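Long-range contact in hydroxylacyl-CoA dehydrogenase (Streptomyces coelicolor, PDB 5BKA), which probably acts in the biosynthesis of the polyketide antibiotic actinorhodin, as a small, noncanonical member of the NTF2-like superfamily: residues Asp90-Leu102 with Phe113-Arg125. Sequence-based numbering, arbitrary orientation.
Sequences DGSITATSYCLVL and FGPSCLVHDVLVR
Paired backbone bonds at Ile93-Leu123, Ala95-Asp121, Ser97-Val119 and Cys99-Cys117 join the arms of an antiparallel hairpin within the curved sheet of the NTF2-like fold, between strands 74-87 and 132-140. Asp121 N gives Ala95 O a nearly straight bond of 2.6 Å. Between Leu100 and Leu102 a beta bulge shifts the register by one: Val101 N reaches Pro115 O at 3.2 Å, while Gly114, at a positive phi of 117° that suits glycine, gives its N to Val101 O before the cis peptide to Pro115.

Apolar contacts follow the alternation of faces. Val119 CG2, set beside its own backbone N because CG1 takes the anti position (chi1 -180°), rests on Cys99 CB at 3.6 Å. The short Ala95 CB meets Leu123 CD1 at 4.2 Å, and Tyr18 of helix 10-26 packs on this same face. On the other face, Leu118 CD2 meets the edge of the Tyr98 ring, 3.5 Å from Tyr98 CD1, and the Phe113 ring lies alongside Leu102, Phe113 CE1 being 3.6 Å from Leu102 CG.

Two waters bridge the strands: one joins Thr96 OG1 to His120 ND1, in the imidazole plane, and another joins Ser97 OG, also hydrogen-bonded to Thr83 OG1, to the backbone O of Val119.

Tyr98 OH bonds Asp26 of the second subunit, and Phe113 stacks edge-to-face on Phe113 of both neighbouring subunits. One face thus serves the subunit's interior, where Arg136 probably balances the buried Asp121 carboxylate through a salt bridge; the other supplies aromatic groups to the trimer interface.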
loop_
_atom_site.group_PDB
_atom_site.type_symbol
_atom_site.label_atom_id
_atom_site.label_comp_id
_atom_site.label_asym_id
_atom_site.label_seq_id
_atom_site.Cartn_x
_atom_site.Cartn_y
_atom_site.Cartn_z
ATOM N N ASP B 90 13.855 -8.621 -23.905
ATOM C CA ASP B 90 12.818 -8.681 -24.928
ATOM C C ASP B 90 11.814 -7.540 -24.830
ATOM O O ASP B 90 10.752 -7.618 -25.458
ATOM C CB ASP B 90 12.081 -10.020 -24.842
ATOM C CG ASP B 90 11.373 -10.210 -23.512
ATOM O OD1 ASP B 90 11.718 -9.498 -22.547
ATOM O OD2 ASP B 90 10.469 -11.070 -23.433
ATOM N N GLY B 91 12.114 -6.491 -24.066
ATOM C CA GLY B 91 11.177 -5.410 -23.850
ATOM C C GLY B 91 10.177 -5.647 -22.741
ATOM O O GLY B 91 9.434 -4.719 -22.392
ATOM N N SER B 92 10.128 -6.852 -22.179
ATOM C CA SER B 92 9.217 -7.144 -21.083
ATOM C C SER B 92 9.638 -6.391 -19.823
ATOM O O SER B 92 10.785 -5.961 -19.675
ATOM C CB SER B 92 9.178 -8.647 -20.802
ATOM O OG SER B 92 8.160 -9.285 -21.554
ATOM N N ILE B 93 8.683 -6.228 -18.915
ATOM C CA ILE B 93 8.909 -5.600 -17.619
ATOM C C ILE B 93 8.768 -6.679 -16.559
ATOM O O ILE B 93 7.710 -7.310 -16.439
ATOM C CB ILE B 93 7.931 -4.445 -17.367
ATOM C CG1 ILE B 93 8.045 -3.400 -18.484
ATOM C CG2 ILE B 93 8.196 -3.808 -16.006
ATOM C CD1 ILE B 93 9.444 -2.851 -18.673
ATOM N N THR B 94 9.843 -6.908 -15.809
ATOM C CA THR B 94 9.834 -7.858 -14.706
ATOM C C THR B 94 9.306 -7.109 -13.485
ATOM O O THR B 94 9.834 -6.047 -13.138
ATOM C CB THR B 94 11.257 -8.337 -14.424
ATOM O OG1 THR B 94 12.148 -7.211 -14.563
ATOM C CG2 THR B 94 11.666 -9.296 -15.553
ATOM N N ALA B 95 8.279 -7.630 -12.828
ATOM C CA ALA B 95 7.800 -6.969 -11.621
ATOM C C ALA B 95 7.786 -7.943 -10.453
ATOM O O ALA B 95 7.332 -9.084 -10.590
ATOM C CB ALA B 95 6.409 -6.366 -11.827
ATOM N N THR B 96 8.295 -7.488 -9.310
ATOM C CA THR B 96 8.248 -8.249 -8.067
ATOM C C THR B 96 7.621 -7.378 -6.989
ATOM O O THR B 96 8.097 -6.268 -6.731
ATOM C CB THR B 96 9.644 -8.704 -7.633
ATOM O OG1 THR B 96 10.220 -9.531 -8.650
ATOM C CG2 THR B 96 9.562 -9.496 -6.334
ATOM N N SER B 97 6.561 -7.879 -6.360
ATOM C CA SER B 97 5.837 -7.138 -5.340
ATOM C C SER B 97 5.559 -8.030 -4.141
ATOM O O SER B 97 5.437 -9.251 -4.268
ATOM C CB SER B 97 4.511 -6.579 -5.877
ATOM O OG SER B 97 4.711 -5.846 -7.070
ATOM N N TYR B 98 5.468 -7.404 -2.973
ATOM C CA TYR B 98 4.907 -8.067 -1.808
ATOM C C TYR B 98 3.395 -8.129 -1.953
ATOM O O TYR B 98 2.771 -7.233 -2.528
ATOM C CB TYR B 98 5.261 -7.321 -0.519
ATOM C CG TYR B 98 6.734 -7.260 -0.173
ATOM C CD1 TYR B 98 7.672 -8.010 -0.869
ATOM C CD2 TYR B 98 7.182 -6.444 0.856
ATOM C CE1 TYR B 98 9.017 -7.948 -0.545
ATOM C CE2 TYR B 98 8.517 -6.373 1.185
ATOM C CZ TYR B 98 9.432 -7.126 0.485
ATOM O OH TYR B 98 10.763 -7.052 0.819
ATOM N N CYS B 99 2.801 -9.189 -1.417
ATOM C CA CYS B 99 1.351 -9.276 -1.355
ATOM C C CYS B 99 0.938 -9.884 -0.025
ATOM O O CYS B 99 1.556 -10.838 0.454
ATOM C CB CYS B 99 0.778 -10.107 -2.514
ATOM S SG CYS B 99 -0.998 -10.467 -2.384
ATOM N N LEU B 100 -0.123 -9.333 0.558
ATOM C CA LEU B 100 -0.677 -9.811 1.817
ATOM C C LEU B 100 -2.177 -9.973 1.629
ATOM O O LEU B 100 -2.869 -9.011 1.276
ATOM C CB LEU B 100 -0.376 -8.849 2.973
ATOM C CG LEU B 100 -0.980 -9.199 4.341
ATOM C CD1 LEU B 100 -0.436 -10.522 4.870
ATOM C CD2 LEU B 100 -0.737 -8.081 5.345
ATOM N N VAL B 101 -2.671 -11.181 1.855
ATOM C CA VAL B 101 -4.081 -11.489 1.657
ATOM C C VAL B 101 -4.829 -11.234 2.956
ATOM O O VAL B 101 -4.411 -11.685 4.030
ATOM C CB VAL B 101 -4.266 -12.941 1.187
ATOM C CG1 VAL B 101 -5.741 -13.245 0.973
ATOM C CG2 VAL B 101 -3.472 -13.187 -0.088
ATOM N N LEU B 102 -5.929 -10.497 2.858
ATOM C CA LEU B 102 -6.835 -10.259 3.971
ATOM C C LEU B 102 -8.113 -11.045 3.721
ATOM O O LEU B 102 -8.636 -11.045 2.602
ATOM C CB LEU B 102 -7.150 -8.767 4.119
ATOM C CG LEU B 102 -6.189 -7.869 4.904
ATOM C CD1 LEU B 102 -4.821 -7.774 4.236
ATOM C CD2 LEU B 102 -6.795 -6.483 5.076
ATOM N N PHE B 113 -5.303 -12.649 8.502
ATOM C CA PHE B 113 -4.251 -12.369 7.530
ATOM C C PHE B 113 -3.519 -13.630 7.074
ATOM O O PHE B 113 -3.453 -14.631 7.791
ATOM C CB PHE B 113 -3.222 -11.401 8.131
ATOM C CG PHE B 113 -3.788 -10.061 8.516
ATOM C CD1 PHE B 113 -3.778 -9.017 7.613
ATOM C CD2 PHE B 113 -4.335 -9.847 9.777
ATOM C CE1 PHE B 113 -4.290 -7.785 7.946
ATOM C CE2 PHE B 113 -4.860 -8.602 10.120
ATOM C CZ PHE B 113 -4.834 -7.571 9.197
ATOM N N GLY B 114 -2.957 -13.572 5.870
ATOM C CA GLY B 114 -2.223 -14.690 5.327
ATOM C C GLY B 114 -2.901 -15.210 4.078
ATOM O O GLY B 114 -4.128 -15.171 3.953
ATOM N N PRO B 115 -2.111 -15.691 3.111
ATOM C CA PRO B 115 -0.654 -15.730 3.241
ATOM C C PRO B 115 0.050 -14.416 2.886
ATOM O O PRO B 115 -0.546 -13.530 2.267
ATOM C CB PRO B 115 -0.261 -16.827 2.258
ATOM C CG PRO B 115 -1.294 -16.719 1.178
ATOM C CD PRO B 115 -2.573 -16.277 1.838
ATOM N N SER B 116 1.306 -14.298 3.309
ATOM C CA SER B 116 2.206 -13.261 2.823
ATOM C C SER B 116 2.953 -13.825 1.621
ATOM O O SER B 116 3.496 -14.932 1.689
ATOM C CB SER B 116 3.177 -12.833 3.928
ATOM O OG SER B 116 4.190 -11.964 3.450
ATOM N N CYS B 117 2.966 -13.080 0.519
ATOM C CA CYS B 117 3.403 -13.632 -0.755
ATOM C C CYS B 117 4.374 -12.702 -1.468
ATOM O O CYS B 117 4.415 -11.492 -1.228
ATOM C CB CYS B 117 2.214 -13.909 -1.692
ATOM S SG CYS B 117 0.744 -14.586 -0.899
ATOM N N LEU B 118 5.153 -13.301 -2.365
ATOM C CA LEU B 118 5.913 -12.589 -3.382
ATOM C C LEU B 118 5.216 -12.806 -4.718
ATOM O O LEU B 118 4.867 -13.940 -5.059
ATOM C CB LEU B 118 7.358 -13.088 -3.451
ATOM C CG LEU B 118 8.360 -12.564 -2.419
ATOM C CD1 LEU B 118 9.746 -13.122 -2.694
ATOM C CD2 LEU B 118 8.391 -11.049 -2.422
ATOM N N VAL B 119 5.007 -11.727 -5.464
ATOM C CA VAL B 119 4.324 -11.778 -6.752
ATOM C C VAL B 119 5.347 -11.473 -7.837
ATOM O O VAL B 119 5.825 -10.338 -7.951
ATOM C CB VAL B 119 3.144 -10.800 -6.810
ATOM C CG1 VAL B 119 2.454 -10.887 -8.161
ATOM C CG2 VAL B 119 2.161 -11.092 -5.688
ATOM N N HIS B 120 5.681 -12.484 -8.635
ATOM C CA HIS B 120 6.635 -12.350 -9.731
ATOM C C HIS B 120 5.853 -12.203 -11.031
ATOM O O HIS B 120 5.206 -13.154 -11.486
ATOM C CB HIS B 120 7.573 -13.552 -9.787
ATOM C CG HIS B 120 8.334 -13.778 -8.519
ATOM N ND1 HIS B 120 9.445 -13.038 -8.178
ATOM C CD2 HIS B 120 8.146 -14.661 -7.508
ATOM C CE1 HIS B 120 9.908 -13.452 -7.012
ATOM N NE2 HIS B 120 9.138 -14.437 -6.584
ATOM N N ASP B 121 5.922 -11.019 -11.629
ATOM C CA ASP B 121 5.125 -10.702 -12.802
ATOM C C ASP B 121 6.017 -10.435 -14.005
ATOM O O ASP B 121 7.138 -9.936 -13.867
ATOM C CB ASP B 121 4.238 -9.477 -12.554
ATOM C CG ASP B 121 2.974 -9.811 -11.787
ATOM O OD1 ASP B 121 2.684 -11.011 -11.602
ATOM O OD2 ASP B 121 2.267 -8.868 -11.375
ATOM N N VAL B 122 5.499 -10.767 -15.185
ATOM C CA VAL B 122 6.099 -10.384 -16.457
ATOM C C VAL B 122 5.064 -9.563 -17.220
ATOM O O VAL B 122 4.010 -10.087 -17.604
ATOM C CB VAL B 122 6.549 -11.611 -17.267
ATOM C CG1 VAL B 122 7.125 -11.167 -18.608
ATOM C CG2 VAL B 122 7.568 -12.420 -16.491
ATOM N N LEU B 123 5.368 -8.281 -17.429
ATOM C CA LEU B 123 4.472 -7.323 -18.059
ATOM C C LEU B 123 4.930 -7.047 -19.484
ATOM O O LEU B 123 6.132 -6.972 -19.749
ATOM C CB LEU B 123 4.416 -6.029 -17.253
ATOM C CG LEU B 123 3.689 -6.107 -15.907
ATOM C CD1 LEU B 123 4.090 -4.957 -14.998
ATOM C CD2 LEU B 123 2.186 -6.124 -16.123
ATOM N N VAL B 124 3.973 -6.867 -20.396
ATOM C CA VAL B 124 4.294 -6.532 -21.775
ATOM C C VAL B 124 3.466 -5.336 -22.221
ATOM O O VAL B 124 2.425 -5.008 -21.651
ATOM C CB VAL B 124 4.068 -7.712 -22.748
ATOM C CG1 VAL B 124 5.004 -8.867 -22.437
ATOM C CG2 VAL B 124 2.616 -8.163 -22.729
ATOM N N ARG B 125 3.969 -4.683 -23.273
ATOM C CA ARG B 125 3.419 -3.431 -23.756
ATOM C C ARG B 125 2.630 -3.737 -25.036
ATOM O O ARG B 125 1.447 -4.089 -24.951
ATOM C CB ARG B 125 4.567 -2.432 -23.943
ATOM C CG ARG B 125 4.306 -1.166 -24.721
ATOM C CD ARG B 125 3.576 -0.148 -23.900
ATOM N NE ARG B 125 4.388 0.379 -22.809
ATOM C CZ ARG B 125 3.872 1.052 -21.789
ATOM N NH1 ARG B 125 2.572 1.274 -21.762
ATOM N NH2 ARG B 125 4.640 1.520 -20.816
HETATM O O HOH W 1 7.033 -5.549 -24.188
HETATM O O HOH W 2 9.970 -11.486 -10.586
HETATM O O HOH W 3 4.880 -7.572 -9.035
#